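Local coordinates for zinc transport transcriptional regulator (Lactococcus lactis subsp. lactis, PDB 5YHY), which probably binds DNA as a MarR-family winged helix-turn-helix transcription factor that responds to zinc and regulates zinc transport, at residues 54-57 / 58-61; 106-109 / 110-114. The protein carries 1 engineered substitution. All blocks are in the same frame, centred on the assembly; numbering follows the deposited sequence.

Both contacts are local, each within a single helix of the same chain. Contact 1 is a helix of the winged helix-turn-helix domain, residues 54-61. Contact 2 lies in helix 102-123 and supplies two of the four zinc ligands, H108 and H112. The centres of the contacts are about 20 Å apart and their nearest atoms about 9 Å apart, so they do not touch. Helix 38-49 links them. It carries the zinc ligand H42, and it packs against I57 and L61 of contact 1 and against H108 and H112 of contact 2. The side chain of L61 is about 4 Å from that of H42 and about 9 Å from the zinc ion.

Contact 1 (54-57 / 58-61); sequences NAKI and AEKL
Helix 54-61 of the winged helix-turn-helix domain packs between helices 38-49 and 65-77; helix 65-77 follows it closely in the chain. Its two turns are joined by i to i+4 backbone hydrogen bonds. A58 N donates to N54 O, E59 N to A55 O, K60 N to K56 O at 2.9 Å, and L61 N to I57 O at 3.0 Å. On the exposed side K56 and E59 lie side by side and form an i to i+3 salt bridge. K56 NZ is 2.9 Å from E59 OE1 and meets the syn lone pair of that oxygen. The K56 chain starts anti to its own N (chi1 175°) and then bends at chi2 and chi3. This curls the amine round to the carboxylate and leaves K56 CD 3.8 Å from K60 CG. The two ammonium groups stay apart, with K56 NZ 6.0 Å from K60 NZ. On the inner side I57 CG2 lies alongside L61 CD1 at 3.9 Å. I57 also packs on I43 and L46 of helix 38-49 and on V68 and L72 of helix 65-77, while L61 touches I43. N54 OD1 is hydrogen-bonded to W95 NE1 in strand 93-97. The helix is therefore amphipathic: a charged pair faces outward, and branched aliphatic side chains hold it to its neighbours.

Contact 2 (106-109 / 110-114); sequences KEHA and THHEK. With ZN (zinc ion), chain B.
H108 and H112 grip one zinc ion from successive turns of a single helix. This is an i to i+4 HxxxH pair on helix 102-123 of the MarR-type fold. H108 NE2 and H112 NE2 each bind zinc at 2.0 Å, and E24 and H42 of the same chain complete the four-ligand site. The two ligand nitrogens come within 3.2 Å of each other, H108 NE2 to H112 NE2, because they share the metal; no hydrogen bond joins them. The ring planes are 68° apart, and H108 CD2 lies at the edge of the H112 ring, in its plane. H108 swings CG away from its backbone N (chi1 -160°), whereas H112 keeps CG beside its own N. These different first torsions bring two rings one turn apart onto the same ion. M45 of helix 38-49 and L26 pack against both histidines.

Beside the zinc pair, E107 and H111 form a second i to i+4 pair, a His-carboxylate hydrogen bond. H111 NE2 donates to E107 OE2 at 3.1 Å, and the oxygen, tilted somewhat out of the ring plane, accepts with its anti lone pair, the side away from the other oxygen. The carboxylate and ring planes are nearly perpendicular, at 86°. The backbone oxygen E107 O sits over one face of the H111 ring, offset toward its rim. With an alanine here in place of H111 the NE2 donor is gone, and the E107 carboxylate is likely to lose this partner and be freer to turn. Both E107 and H111 are seen as zinc ligands in another structure of this protein, though no zinc is bound to them here. On the exposed side, T110 N donates to K106 O, and T110 OG1 also lies 3.0 Å from K106 O.

Contact 1 (54-57 / 58-61)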
loop_
_atom_site.group_PDB
_atom_site.type_symbol
_atom_site.label_atom_id
_atom_site.label_comp_id
_atom_site.label_asym_id
_atom_site.label_seq_id
_atom_site.Cartn_x
_atom_site.Cartn_y
_atom_site.Cartn_z
ATOM N N ASN A 54 -1.264 -25.493 -19.877
ATOM C CA ASN A 54 -0.843 -24.095 -19.942
ATOM C C ASN A 54 -2.027 -23.206 -20.303
ATOM O O ASN A 54 -2.198 -22.126 -19.734
ATOM C CB ASN A 54 0.255 -23.889 -20.988
ATOM C CG ASN A 54 1.585 -24.458 -20.562
ATOM O OD1 ASN A 54 1.674 -25.611 -20.155
ATOM N ND2 ASN A 54 2.632 -23.648 -20.660
ATOM N N ALA A 55 -2.829 -23.660 -21.264
ATOM C CA ALA A 55 -3.980 -22.878 -21.727
ATOM C C ALA A 55 -4.994 -22.655 -20.618
ATOM O O ALA A 55 -5.491 -21.544 -20.442
ATOM C CB ALA A 55 -4.646 -23.555 -22.922
ATOM N N LYS A 56 -5.280 -23.711 -19.861
ATOM C CA LYS A 56 -6.236 -23.635 -18.768
ATOM C C LYS A 56 -5.746 -22.684 -17.674
ATOM O O LYS A 56 -6.527 -21.921 -17.097
ATOM C CB LYS A 56 -6.493 -25.033 -18.200
ATOM C CG LYS A 56 -7.378 -25.069 -16.969
ATOM C CD LYS A 56 -8.778 -24.556 -17.270
ATOM C CE LYS A 56 -9.445 -25.352 -18.375
ATOM N NZ LYS A 56 -10.883 -24.978 -18.516
ATOM N N ILE A 57 -4.444 -22.718 -17.402
ATOM C CA ILE A 57 -3.879 -21.815 -16.410
ATOM C C ILE A 57 -4.045 -20.350 -16.828
ATOM O O ILE A 57 -4.439 -19.504 -16.022
ATOM C CB ILE A 57 -2.399 -22.126 -16.132
ATOM C CG1 ILE A 57 -2.260 -23.524 -15.520
ATOM C CG2 ILE A 57 -1.816 -21.090 -15.187
ATOM C CD1 ILE A 57 -0.809 -24.024 -15.458
ATOM N N ALA A 58 -3.734 -20.052 -18.091
ATOM C CA ALA A 58 -3.873 -18.696 -18.611
ATOM C C ALA A 58 -5.323 -18.240 -18.542
ATOM O O ALA A 58 -5.607 -17.092 -18.199
ATOM C CB ALA A 58 -3.360 -18.609 -20.061
ATOM N N GLU A 59 -6.230 -19.151 -18.872
ATOM C CA GLU A 59 -7.655 -18.849 -18.858
ATOM C C GLU A 59 -8.111 -18.517 -17.438
ATOM O O GLU A 59 -8.776 -17.502 -17.201
ATOM C CB GLU A 59 -8.436 -20.051 -19.392
ATOM C CG GLU A 59 -9.951 -19.900 -19.337
ATOM C CD GLU A 59 -10.663 -21.226 -19.532
ATOM O OE1 GLU A 59 -10.476 -22.127 -18.689
ATOM O OE2 GLU A 59 -11.401 -21.377 -20.528
ATOM N N LYS A 60 -7.760 -19.384 -16.496
ATOM C CA LYS A 60 -8.259 -19.278 -15.126
ATOM C C LYS A 60 -7.699 -18.071 -14.392
ATOM O O LYS A 60 -8.408 -17.407 -13.633
ATOM C CB LYS A 60 -7.911 -20.543 -14.337
ATOM C CG LYS A 60 -8.774 -21.749 -14.658
ATOM C CD LYS A 60 -10.074 -21.707 -13.870
ATOM C CE LYS A 60 -10.695 -23.094 -13.751
ATOM N NZ LYS A 60 -11.968 -23.064 -12.967
ATOM N N LEU A 61 -6.415 -17.797 -14.595
ATOM C CA LEU A 61 -5.760 -16.719 -13.871
ATOM C C LEU A 61 -5.842 -15.397 -14.627
ATOM O O LEU A 61 -5.405 -14.360 -14.122
ATOM C CB LEU A 61 -4.295 -17.068 -13.571
ATOM C CG LEU A 61 -4.061 -18.304 -12.701
ATOM C CD1 LEU A 61 -2.579 -18.429 -12.388
ATOM C CD2 LEU A 61 -4.878 -18.249 -11.418
#

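Contact 2 (106-109 / 110-114)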
loop_
_atom_site.group_PDB
_atom_site.type_symbol
_atom_site.label_atom_id
_atom_site.label_comp_id
_atom_site.label_asym_id
_atom_site.label_seq_id
_atom_site.Cartn_x
_atom_site.Cartn_y
_atom_site.Cartn_z
ATOM N N LYS A 106 -1.743 -25.166 0.080
ATOM C CA LYS A 106 -2.731 -25.157 1.149
ATOM C C LYS A 106 -2.569 -23.903 1.994
ATOM O O LYS A 106 -3.563 -23.268 2.353
ATOM C CB LYS A 106 -2.603 -26.406 2.029
ATOM C CG LYS A 106 -3.638 -26.474 3.142
ATOM C CD LYS A 106 -3.322 -27.605 4.116
ATOM C CE LYS A 106 -4.159 -27.498 5.386
ATOM N NZ LYS A 106 -3.685 -28.447 6.431
ATOM N N GLU A 107 -1.322 -23.543 2.296
ATOM C CA GLU A 107 -1.051 -22.360 3.110
ATOM C C GLU A 107 -1.521 -21.101 2.409
ATOM O O GLU A 107 -2.156 -20.244 3.020
ATOM C CB GLU A 107 0.433 -22.219 3.439
ATOM C CG GLU A 107 0.745 -20.973 4.260
ATOM C CD GLU A 107 2.223 -20.810 4.580
ATOM O OE1 GLU A 107 2.967 -21.812 4.534
ATOM O OE2 GLU A 107 2.639 -19.669 4.883
ATOM N N HIS A 108 -1.199 -20.975 1.126
ATOM C CA HIS A 108 -1.608 -19.767 0.423
ATOM C C HIS A 108 -3.122 -19.660 0.309
ATOM O O HIS A 108 -3.680 -18.566 0.439
ATOM C CB HIS A 108 -0.971 -19.672 -0.962
ATOM C CG HIS A 108 -0.963 -18.280 -1.507
ATOM N ND1 HIS A 108 -0.106 -17.310 -1.043
ATOM C CD2 HIS A 108 -1.730 -17.688 -2.456
ATOM C CE1 HIS A 108 -0.322 -16.182 -1.700
ATOM N NE2 HIS A 108 -1.316 -16.382 -2.546
ATOM N N ALA A 109 -3.785 -20.783 0.051
ATOM C CA ALA A 109 -5.233 -20.798 -0.022
ATOM C C ALA A 109 -5.801 -20.336 1.316
ATOM O O ALA A 109 -6.743 -19.547 1.365
ATOM C CB ALA A 109 -5.739 -22.184 -0.371
ATOM N N THR A 110 -5.212 -20.821 2.401
ATOM C CA THR A 110 -5.678 -20.423 3.724
ATOM C C THR A 110 -5.553 -18.913 3.939
ATOM O O THR A 110 -6.462 -18.279 4.501
ATOM C CB THR A 110 -4.937 -21.177 4.832
ATOM O OG1 THR A 110 -5.217 -22.575 4.708
ATOM C CG2 THR A 110 -5.400 -20.706 6.194
ATOM N N HIS A 111 -4.441 -18.334 3.500
ATOM C CA HIS A 111 -4.247 -16.894 3.646
ATOM C C HIS A 111 -5.332 -16.109 2.914
ATOM O O HIS A 111 -5.886 -15.153 3.455
ATOM C CB HIS A 111 -2.874 -16.459 3.143
ATOM C CG HIS A 111 -1.739 -17.007 3.945
ATOM N ND1 HIS A 111 -1.825 -17.225 5.302
ATOM C CD2 HIS A 111 -0.488 -17.382 3.581
ATOM C CE1 HIS A 111 -0.680 -17.721 5.739
ATOM N NE2 HIS A 111 0.149 -17.823 4.715
ATOM N N HIS A 112 -5.624 -16.495 1.675
ATOM C CA HIS A 112 -6.715 -15.850 0.946
ATOM C C HIS A 112 -8.059 -16.015 1.633
ATOM O O HIS A 112 -8.845 -15.070 1.713
ATOM C CB HIS A 112 -6.789 -16.361 -0.490
ATOM C CG HIS A 112 -5.839 -15.665 -1.403
ATOM N ND1 HIS A 112 -6.088 -14.408 -1.916
ATOM C CD2 HIS A 112 -4.622 -16.026 -1.866
ATOM C CE1 HIS A 112 -5.071 -14.035 -2.669
ATOM N NE2 HIS A 112 -4.167 -14.997 -2.655
ATOM N N GLU A 113 -8.318 -17.219 2.130
ATOM C CA GLU A 113 -9.573 -17.511 2.805
ATOM C C GLU A 113 -9.745 -16.634 4.043
ATOM O O GLU A 113 -10.814 -16.060 4.253
ATOM C CB GLU A 113 -9.628 -18.987 3.186
ATOM C CG GLU A 113 -10.938 -19.425 3.807
ATOM C CD GLU A 113 -10.906 -20.889 4.214
ATOM O OE1 GLU A 113 -10.110 -21.241 5.118
ATOM O OE2 GLU A 113 -11.663 -21.688 3.618
ATOM N N LYS A 114 -8.681 -16.531 4.838
ATOM C CA LYS A 114 -8.678 -15.735 6.072
ATOM C C LYS A 114 -8.896 -14.266 5.762
ATOM O O LYS A 114 -9.632 -13.558 6.457
ATOM C CB LYS A 114 -7.334 -15.886 6.795
ATOM C CG LYS A 114 -7.307 -15.224 8.163
ATOM C CD LYS A 114 -8.459 -15.775 8.990
ATOM C CE LYS A 114 -8.197 -15.667 10.465
ATOM N NZ LYS A 114 -9.335 -16.246 11.204
HETATM ZN ZN ZN B . -2.318 -14.911 -3.525
#